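Local coordinates for protein ribokinase RBSK (Mycobacterium tuberculosis, PDB 3GO6) that probably phosphorylates D-ribose at O-5 with ATP and a divalent metal ion, yielding D-ribose 5-phosphate, as a homodimer, at residues 143-148 against 258-263; 171-176 against 252-257; 201-206 against 211-216. All blocks are in the same frame, centred on the assembly; numbering follows the deposited sequence.

Contact 1 of 3, residues 143-148 against 258-263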
loop_
_atom_site.group_PDB
_atom_site.type_symbol
_atom_site.label_atom_id
_atom_site.label_comp_id
_atom_site.label_asym_id
_atom_site.label_seq_id
_atom_site.Cartn_x
_atom_site.Cartn_y
_atom_site.Cartn_z
ATOM N N ASN A 143 -6.800 -36.617 -4.194
ATOM C CA ASN A 143 -7.255 -37.068 -2.880
ATOM C C ASN A 143 -7.855 -35.952 -2.016
ATOM O O ASN A 143 -7.366 -35.677 -0.908
ATOM C CB ASN A 143 -6.116 -37.767 -2.121
ATOM C CG ASN A 143 -5.409 -38.821 -2.962
ATOM O OD1 ASN A 143 -4.191 -38.754 -3.170
ATOM N ND2 ASN A 143 -6.174 -39.788 -3.469
ATOM N N CYS A 144 -8.879 -35.276 -2.530
ATOM C CA CYS A 144 -9.591 -34.329 -1.674
ATOM C C CYS A 144 -11.070 -34.641 -1.590
ATOM O O CYS A 144 -11.633 -35.316 -2.456
ATOM C CB CYS A 144 -9.326 -32.861 -2.052
ATOM S SG CYS A 144 -10.242 -32.207 -3.466
ATOM N N ASP A 145 -11.673 -34.172 -0.506
ATOM C CA ASP A 145 -13.105 -34.274 -0.279
ATOM C C ASP A 145 -13.808 -33.005 -0.786
ATOM O O ASP A 145 -14.891 -33.073 -1.383
ATOM C CB ASP A 145 -13.346 -34.493 1.212
ATOM C CG ASP A 145 -12.747 -35.809 1.694
ATOM O OD1 ASP A 145 -12.865 -36.807 0.951
ATOM O OD2 ASP A 145 -12.144 -35.838 2.778
ATOM N N VAL A 146 -13.165 -31.855 -0.562
ATOM C CA VAL A 146 -13.694 -30.561 -1.027
ATOM C C VAL A 146 -12.592 -29.769 -1.741
ATOM O O VAL A 146 -11.509 -29.572 -1.182
ATOM C CB VAL A 146 -14.237 -29.710 0.154
ATOM C CG1 VAL A 146 -14.785 -28.350 -0.339
ATOM C CG2 VAL A 146 -15.323 -30.463 0.939
ATOM N N LEU A 147 -12.866 -29.349 -2.973
ATOM C CA LEU A 147 -12.052 -28.328 -3.634
ATOM C C LEU A 147 -12.638 -26.947 -3.318
ATOM O O LEU A 147 -13.823 -26.717 -3.510
ATOM C CB LEU A 147 -12.002 -28.526 -5.157
ATOM C CG LEU A 147 -11.591 -27.265 -5.950
ATOM C CD1 LEU A 147 -10.098 -27.005 -5.919
ATOM C CD2 LEU A 147 -12.098 -27.287 -7.362
ATOM N N LEU A 148 -11.814 -26.037 -2.805
ATOM C CA LEU A 148 -12.253 -24.664 -2.627
ATOM C C LEU A 148 -11.379 -23.740 -3.484
ATOM O O LEU A 148 -10.136 -23.782 -3.410
ATOM C CB LEU A 148 -12.222 -24.293 -1.130
ATOM C CG LEU A 148 -12.482 -22.835 -0.748
ATOM C CD1 LEU A 148 -13.877 -22.382 -1.183
ATOM C CD2 LEU A 148 -12.272 -22.622 0.750
ATOM N N TRP A 258 -18.341 -29.023 5.128
ATOM C CA TRP A 258 -19.289 -29.452 4.120
ATOM C C TRP A 258 -19.231 -30.976 3.888
ATOM O O TRP A 258 -18.140 -31.528 3.727
ATOM C CB TRP A 258 -19.017 -28.743 2.802
ATOM C CG TRP A 258 -20.223 -28.668 1.903
ATOM C CD1 TRP A 258 -20.518 -29.487 0.849
ATOM C CD2 TRP A 258 -21.283 -27.699 1.972
ATOM N NE1 TRP A 258 -21.705 -29.092 0.260
ATOM C CE2 TRP A 258 -22.195 -28.003 0.936
ATOM C CE3 TRP A 258 -21.558 -26.618 2.823
ATOM C CZ2 TRP A 258 -23.340 -27.242 0.703
ATOM C CZ3 TRP A 258 -22.698 -25.869 2.597
ATOM C CH2 TRP A 258 -23.587 -26.192 1.555
ATOM N N PRO A 259 -20.402 -31.655 3.852
ATOM C CA PRO A 259 -20.401 -33.127 3.663
ATOM C C PRO A 259 -20.017 -33.554 2.234
ATOM O O PRO A 259 -20.098 -32.752 1.323
ATOM C CB PRO A 259 -21.867 -33.496 3.907
ATOM C CG PRO A 259 -22.622 -32.272 3.467
ATOM C CD PRO A 259 -21.774 -31.123 3.975
ATOM N N ARG A 260 -19.643 -34.820 2.042
ATOM C CA ARG A 260 -19.440 -35.397 0.693
ATOM C C ARG A 260 -20.758 -35.478 -0.090
ATOM O O ARG A 260 -21.826 -35.639 0.515
ATOM C CB ARG A 260 -18.778 -36.773 0.789
ATOM C CG ARG A 260 -17.485 -36.774 1.657
ATOM C CD ARG A 260 -16.717 -38.097 1.572
ATOM N NE ARG A 260 -15.843 -38.302 2.733
ATOM C CZ ARG A 260 -14.809 -39.147 2.768
ATOM N NH1 ARG A 260 -14.486 -39.876 1.698
ATOM N NH2 ARG A 260 -14.083 -39.258 3.880
ATOM N N ASN A 261 -20.686 -35.331 -1.419
ATOM C CA ASN A 261 -21.881 -35.347 -2.280
ATOM C C ASN A 261 -22.644 -36.693 -2.141
ATOM O O ASN A 261 -22.014 -37.721 -1.880
ATOM C CB ASN A 261 -21.495 -35.120 -3.751
ATOM C CG ASN A 261 -20.962 -33.701 -4.042
ATOM O OD1 ASN A 261 -21.423 -32.695 -3.476
ATOM N ND2 ASN A 261 -20.009 -33.622 -4.987
ATOM N N PRO A 262 -23.996 -36.692 -2.269
ATOM C CA PRO A 262 -24.914 -35.571 -2.520
ATOM C C PRO A 262 -25.166 -34.769 -1.251
ATOM O O PRO A 262 -25.606 -33.621 -1.332
ATOM C CB PRO A 262 -26.221 -36.257 -2.965
ATOM C CG PRO A 262 -25.929 -37.741 -3.016
ATOM C CD PRO A 262 -24.738 -37.962 -2.129
ATOM N N GLY A 263 -24.883 -35.384 -0.100
ATOM C CA GLY A 263 -25.015 -34.746 1.205
ATOM C C GLY A 263 -26.445 -34.621 1.723
ATOM O O GLY A 263 -27.426 -34.629 0.943
#
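The carboxylate of Asp-145 sits over one face of the Arg-260 guanidinium, with OD1 above the centre of the group and 3.5 Å from CZ. The two planes are tilted 34° from each other, and Asp-145 OD1 lies 3.6 Å from Arg-260 NH1. Because the oxygen stands well out of the guanidinium plane, no N-H of Arg-260 points at it, and the salt bridge is one of charge alone. Arg-260 reaches this position with a chain extended from CG to NE, so that its end draws nearer to Asp-145 although its first bond does not point there. The stronger partner of Asp-145 is Arg-21, which forms a salt bridge with OD1; Arg-260 adds a second positive charge, and the pair would be expected to stabilise the charged form of the carboxylate. The contact lies at the start of strand 146-149, a parallel strand inside the large mixed sheet of the ribokinase fold, where the loop between helices 246-257 and 265-282 passes beside it. Here the contact is looser: Val-146 turns CG2 to Trp-258, 4.1 Å from its carbonyl O and 4.5 Å from its CB. The indole of Trp-258 then leads away from Val-146, reaching Val-171 and Met-173 of the next strand and meeting His-212 edge-to-face, while CD of Pro-259 rests 3.5 Å above the indole plane, offset toward its rim.

Contact 2 of 3, residues 171-176 against 252-257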
loop_
_atom_site.group_PDB
_atom_site.type_symbol
_atom_site.label_atom_id
_atom_site.label_comp_id
_atom_site.label_asym_id
_atom_site.label_seq_id
_atom_site.Cartn_x
_atom_site.Cartn_y
_atom_site.Cartn_z
ATOM N N VAL A 171 -16.475 -32.301 -3.707
ATOM C CA VAL A 171 -17.297 -31.097 -3.755
ATOM C C VAL A 171 -16.567 -29.940 -4.474
ATOM O O VAL A 171 -15.432 -29.610 -4.135
ATOM C CB VAL A 171 -17.696 -30.644 -2.335
ATOM C CG1 VAL A 171 -18.490 -29.319 -2.383
ATOM C CG2 VAL A 171 -18.488 -31.740 -1.631
ATOM N N VAL A 172 -17.222 -29.331 -5.459
ATOM C CA VAL A 172 -16.696 -28.125 -6.090
ATOM C C VAL A 172 -17.296 -26.897 -5.388
ATOM O O VAL A 172 -18.487 -26.619 -5.500
ATOM C CB VAL A 172 -16.948 -28.074 -7.614
ATOM C CG1 VAL A 172 -16.453 -26.762 -8.182
ATOM C CG2 VAL A 172 -16.255 -29.257 -8.316
ATOM N N MET A 173 -16.446 -26.168 -4.670
ATOM C CA MET A 173 -16.871 -25.001 -3.903
ATOM C C MET A 173 -16.108 -23.771 -4.386
ATOM O O MET A 173 -14.863 -23.744 -4.355
ATOM C CB MET A 173 -16.639 -25.272 -2.407
ATOM C CG MET A 173 -17.143 -24.159 -1.450
ATOM S SD MET A 173 -16.882 -24.544 0.305
ATOM C CE MET A 173 -18.141 -25.794 0.573
ATOM N N VAL A 174 -16.840 -22.764 -4.855
ATOM C CA VAL A 174 -16.246 -21.582 -5.452
ATOM C C VAL A 174 -16.626 -20.354 -4.649
ATOM O O VAL A 174 -17.810 -20.093 -4.400
ATOM C CB VAL A 174 -16.679 -21.399 -6.946
ATOM C CG1 VAL A 174 -16.061 -20.127 -7.569
ATOM C CG2 VAL A 174 -16.308 -22.637 -7.760
ATOM N N ASN A 175 -15.612 -19.619 -4.204
ATOM C CA ASN A 175 -15.850 -18.276 -3.688
ATOM C C ASN A 175 -15.816 -17.353 -4.882
ATOM O O ASN A 175 -14.742 -17.096 -5.447
ATOM C CB ASN A 175 -14.789 -17.911 -2.639
ATOM C CG ASN A 175 -14.967 -16.520 -2.091
ATOM O OD1 ASN A 175 -16.093 -15.975 -2.047
ATOM N ND2 ASN A 175 -13.869 -15.924 -1.678
ATOM N N ALA A 176 -16.994 -16.872 -5.297
ATOM C CA ALA A 176 -17.115 -16.065 -6.521
ATOM C C ALA A 176 -16.647 -14.624 -6.308
ATOM O O ALA A 176 -17.429 -13.682 -6.423
ATOM C CB ALA A 176 -18.583 -16.089 -7.038
ATOM N N GLY A 252 -13.442 -20.863 4.308
ATOM C CA GLY A 252 -12.554 -21.962 4.713
ATOM C C GLY A 252 -13.240 -22.880 5.700
ATOM O O GLY A 252 -13.117 -24.115 5.616
ATOM N N VAL A 253 -13.965 -22.291 6.646
ATOM C CA VAL A 253 -14.737 -23.095 7.616
ATOM C C VAL A 253 -15.887 -23.865 6.951
ATOM O O VAL A 253 -16.159 -25.023 7.317
ATOM C CB VAL A 253 -15.252 -22.233 8.795
ATOM C CG1 VAL A 253 -16.196 -23.052 9.714
ATOM C CG2 VAL A 253 -14.068 -21.705 9.571
ATOM N N LEU A 254 -16.551 -23.240 5.980
ATOM C CA LEU A 254 -17.584 -23.936 5.226
ATOM C C LEU A 254 -16.981 -25.167 4.537
ATOM O O LEU A 254 -17.549 -26.280 4.613
ATOM C CB LEU A 254 -18.275 -23.009 4.216
ATOM C CG LEU A 254 -19.607 -23.547 3.682
ATOM C CD1 LEU A 254 -20.691 -23.411 4.760
ATOM C CD2 LEU A 254 -20.053 -22.827 2.412
ATOM N N ALA A 255 -15.833 -24.981 3.879
ATOM C CA ALA A 255 -15.144 -26.096 3.203
ATOM C C ALA A 255 -14.760 -27.209 4.177
ATOM O O ALA A 255 -14.861 -28.399 3.840
ATOM C CB ALA A 255 -13.903 -25.601 2.448
ATOM N N ALA A 256 -14.331 -26.815 5.378
ATOM C CA ALA A 256 -13.878 -27.762 6.399
ATOM C C ALA A 256 -15.020 -28.576 7.022
ATOM O O ALA A 256 -14.760 -29.589 7.698
ATOM C CB ALA A 256 -13.133 -27.019 7.490
ATOM N N ASN A 257 -16.264 -28.135 6.798
ATOM C CA ASN A 257 -17.471 -28.757 7.391
ATOM C C ASN A 257 -18.520 -29.282 6.420
ATOM O O ASN A 257 -19.501 -29.911 6.846
ATOM C CB ASN A 257 -18.126 -27.768 8.367
ATOM C CG ASN A 257 -17.304 -27.566 9.614
ATOM O OD1 ASN A 257 -17.386 -28.361 10.544
ATOM N ND2 ASN A 257 -16.479 -26.525 9.632
#
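Met-173 leaves its strand with CG anti to the backbone N (chi1 -176°) and continues straight through chi2, which carries the sulfur out to helix 246-257. A bend at chi3 (-74°) then turns CE aside, and both end atoms lie over the Leu-254/Ala-255 step of the helix. Met-173 SD rests against the backbone and methyl of Ala-255 together, 3.7 Å from its CA and 3.8 Å from both its N and its CB. Met-173 CE sits between Ala-255 CA and Leu-254 CD2, 4.0 Å from each, and the side chains of Met-173 and Leu-254 pass at a slant to each other. This is the joint between a central parallel strand, 171-175, and a helix covering one face of the large sheet in the ribokinase fold. Strands to both sides of 171-175 take part as well: Met-173 also touches Leu-148 of strand 146-149 and Ile-197 of strand 195-199. Leu-254, for its part, packs against Leu-272 and Ala-275 of helix 265-282. One turn along from Val-253, Asn-257 folds its amide back. Asn-257 ND2 donates to Val-253 O at 2.8 Å with a nearly straight N-H...O angle of 169°; the acceptor is close to the amide plane. Asn-257 OD1 accepts a hydrogen bond from Arg-270, so both ends of this amide are engaged.

Contact 3 of 3, residues 201-206 against 211-216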
loop_
_atom_site.group_PDB
_atom_site.type_symbol
_atom_site.label_atom_id
_atom_site.label_comp_id
_atom_site.label_asym_id
_atom_site.label_seq_id
_atom_site.Cartn_x
_atom_site.Cartn_y
_atom_site.Cartn_z
ATOM N N HIS A 201 -23.519 -8.525 -3.904
ATOM C CA HIS A 201 -23.020 -7.955 -5.166
ATOM C C HIS A 201 -22.314 -9.010 -6.040
ATOM O O HIS A 201 -22.579 -9.124 -7.259
ATOM C CB HIS A 201 -22.113 -6.744 -4.885
ATOM C CG HIS A 201 -21.267 -6.328 -6.050
ATOM N ND1 HIS A 201 -21.758 -5.588 -7.108
ATOM C CD2 HIS A 201 -19.951 -6.531 -6.313
ATOM C CE1 HIS A 201 -20.785 -5.371 -7.980
ATOM N NE2 HIS A 201 -19.681 -5.935 -7.521
ATOM N N GLU A 202 -21.431 -9.792 -5.429
ATOM C CA GLU A 202 -20.776 -10.894 -6.143
ATOM C C GLU A 202 -21.787 -11.951 -6.628
ATOM O O GLU A 202 -21.643 -12.495 -7.735
ATOM C CB GLU A 202 -19.706 -11.555 -5.257
ATOM C CG GLU A 202 -18.544 -10.630 -4.875
ATOM C CD GLU A 202 -17.751 -11.105 -3.638
ATOM O OE1 GLU A 202 -18.233 -11.998 -2.892
ATOM O OE2 GLU A 202 -16.638 -10.551 -3.413
ATOM N N ALA A 203 -22.797 -12.252 -5.814
ATOM C CA ALA A 203 -23.810 -13.244 -6.208
ATOM C C ALA A 203 -24.586 -12.801 -7.463
ATOM O O ALA A 203 -24.875 -13.631 -8.348
ATOM C CB ALA A 203 -24.763 -13.554 -5.049
ATOM N N ASN A 204 -24.896 -11.504 -7.541
ATOM C CA ASN A 204 -25.567 -10.912 -8.710
ATOM C C ASN A 204 -24.760 -11.098 -9.999
ATOM O O ASN A 204 -25.334 -11.294 -11.058
ATOM C CB ASN A 204 -25.800 -9.405 -8.520
ATOM C CG ASN A 204 -26.846 -9.088 -7.464
ATOM O OD1 ASN A 204 -27.685 -9.934 -7.123
ATOM N ND2 ASN A 204 -26.813 -7.847 -6.944
ATOM N N ASP A 205 -23.429 -11.020 -9.900
ATOM C CA ASP A 205 -22.560 -11.127 -11.059
ATOM C C ASP A 205 -22.344 -12.553 -11.555
ATOM O O ASP A 205 -21.959 -12.748 -12.706
ATOM C CB ASP A 205 -21.197 -10.472 -10.788
ATOM C CG ASP A 205 -20.417 -10.201 -12.069
ATOM O OD1 ASP A 205 -20.864 -9.344 -12.870
ATOM O OD2 ASP A 205 -19.358 -10.842 -12.286
ATOM N N TRP A 206 -22.565 -13.537 -10.695
ATOM C CA TRP A 206 -22.302 -14.937 -11.023
ATOM C C TRP A 206 -23.288 -15.443 -12.105
ATOM O O TRP A 206 -24.478 -15.157 -12.022
ATOM C CB TRP A 206 -22.414 -15.779 -9.760
ATOM C CG TRP A 206 -21.974 -17.211 -9.894
ATOM C CD1 TRP A 206 -22.761 -18.317 -9.807
ATOM C CD2 TRP A 206 -20.630 -17.686 -10.093
ATOM N NE1 TRP A 206 -21.993 -19.460 -9.967
ATOM C CE2 TRP A 206 -20.684 -19.095 -10.138
ATOM C CE3 TRP A 206 -19.391 -17.054 -10.248
ATOM C CZ2 TRP A 206 -19.543 -19.887 -10.317
ATOM C CZ3 TRP A 206 -18.257 -17.845 -10.441
ATOM C CH2 TRP A 206 -18.339 -19.241 -10.467
ATOM N N THR A 211 -25.883 -25.777 -7.173
ATOM C CA THR A 211 -26.765 -26.598 -6.354
ATOM C C THR A 211 -27.035 -25.900 -5.017
ATOM O O THR A 211 -28.175 -25.881 -4.544
ATOM C CB THR A 211 -26.159 -27.985 -6.117
ATOM O OG1 THR A 211 -25.683 -28.491 -7.366
ATOM C CG2 THR A 211 -27.206 -28.953 -5.540
ATOM N N HIS A 212 -25.990 -25.310 -4.430
ATOM C CA HIS A 212 -26.093 -24.658 -3.126
ATOM C C HIS A 212 -25.479 -23.249 -3.202
ATOM O O HIS A 212 -24.257 -23.119 -3.222
ATOM C CB HIS A 212 -25.382 -25.508 -2.067
ATOM C CG HIS A 212 -25.800 -26.947 -2.070
ATOM N ND1 HIS A 212 -27.005 -27.375 -1.543
ATOM C CD2 HIS A 212 -25.174 -28.061 -2.524
ATOM C CE1 HIS A 212 -27.105 -28.687 -1.682
ATOM N NE2 HIS A 212 -26.010 -29.127 -2.278
ATOM N N PHE A 213 -26.320 -22.215 -3.270
ATOM C CA PHE A 213 -25.871 -20.822 -3.360
ATOM C C PHE A 213 -25.856 -20.255 -1.938
ATOM O O PHE A 213 -26.900 -20.180 -1.284
ATOM C CB PHE A 213 -26.807 -19.992 -4.255
ATOM C CG PHE A 213 -26.115 -18.925 -5.088
ATOM C CD1 PHE A 213 -24.838 -18.427 -4.745
ATOM C CD2 PHE A 213 -26.764 -18.390 -6.212
ATOM C CE1 PHE A 213 -24.217 -17.444 -5.518
ATOM C CE2 PHE A 213 -26.157 -17.407 -7.007
ATOM C CZ PHE A 213 -24.876 -16.925 -6.665
ATOM N N VAL A 214 -24.662 -19.906 -1.455
ATOM C CA VAL A 214 -24.468 -19.402 -0.091
ATOM C C VAL A 214 -24.118 -17.932 -0.197
ATOM O O VAL A 214 -23.005 -17.561 -0.604
ATOM C CB VAL A 214 -23.364 -20.188 0.673
ATOM C CG1 VAL A 214 -23.174 -19.627 2.090
ATOM C CG2 VAL A 214 -23.703 -21.684 0.745
ATOM N N ILE A 215 -25.068 -17.076 0.141
ATOM C CA ILE A 215 -24.876 -15.651 -0.049
ATOM C C ILE A 215 -24.633 -15.020 1.315
ATOM O O ILE A 215 -25.521 -14.988 2.158
ATOM C CB ILE A 215 -26.069 -14.969 -0.778
ATOM C CG1 ILE A 215 -26.338 -15.611 -2.146
ATOM C CG2 ILE A 215 -25.809 -13.479 -0.984
ATOM C CD1 ILE A 215 -27.356 -16.739 -2.054
ATOM N N THR A 216 -23.420 -14.526 1.536
ATOM C CA THR A 216 -23.061 -13.975 2.834
ATOM C C THR A 216 -23.654 -12.573 2.972
ATOM O O THR A 216 -23.744 -11.829 1.998
ATOM C CB THR A 216 -21.531 -13.926 3.020
ATOM O OG1 THR A 216 -20.965 -13.164 1.950
ATOM C CG2 THR A 216 -20.939 -15.363 3.006
#
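Ala-203 and the ring of Phe-213 form the close part of this contact. The methyl CB of Ala-203 lies 3.7 Å from Phe-213 CZ at the far end of the phenyl ring, and the carbonyl O of the same alanine approaches that atom from the ring edge, near its plane, also at 3.7 Å. The aromatic rim, with its slightly positive hydrogens, is thus turned to the oxygen. On the strand, Ile-215 adds CG1, 3.9 Å from Ala-203 CB; this carbon also stands 4.1 Å above one face of the Phe-213 ring, offset toward the rim. The alanine methyl therefore meets both a ring end and an aliphatic branch. Trp-206, the first residue to depart from helical geometry, has its CD1 4.0 Å from Phe-213 CZ, and the planes of the five-membered ring and the phenyl ring are 62° apart in an oblique pairing. The indole, with CG anti to the backbone N (chi1 -171°), is directed into the interior, where Leu-186, Leu-189 and Ala-190 of helix 183-192 pack on it. While Trp-206 and Ile-215 are buried, Ala-203 and Phe-213 remain partly open to solvent. On the outward side of the helix His-201 and Asn-204 are exposed, and His-201 packs on Arg-41 of the second subunit. Apolar contact of this kind seats the short helix 200-205 on the next strand in a beta-alpha-beta unit, strand 195-199, helix 200-205 and strand 212-216, whose last residue, Thr-216, belongs to the predicted ATP site of this ribokinase.

From the N terminus, the chain first enters contact 1 at 143-148, runs through 171-176 of contact 2, and then closes contact 3, whose two segments are four residues apart in the chain. Contact 2 is completed at 252-257, and contact 1 immediately afterwards at 258-263. The loops nest without crossing: contact 3 lies inside contact 2, which lies inside contact 1. All three reach the same large sheet. Helix 246-257 and the loop after it are tied to the neighbouring strands 171-175 and 146-149, which share backbone hydrogen bonds such as Leu-147 N to Val-171 O, and helix 200-205 is tied to strand 212-216. Ala-176 and Val-174 touch Trp-206, linking contacts 2 and 3.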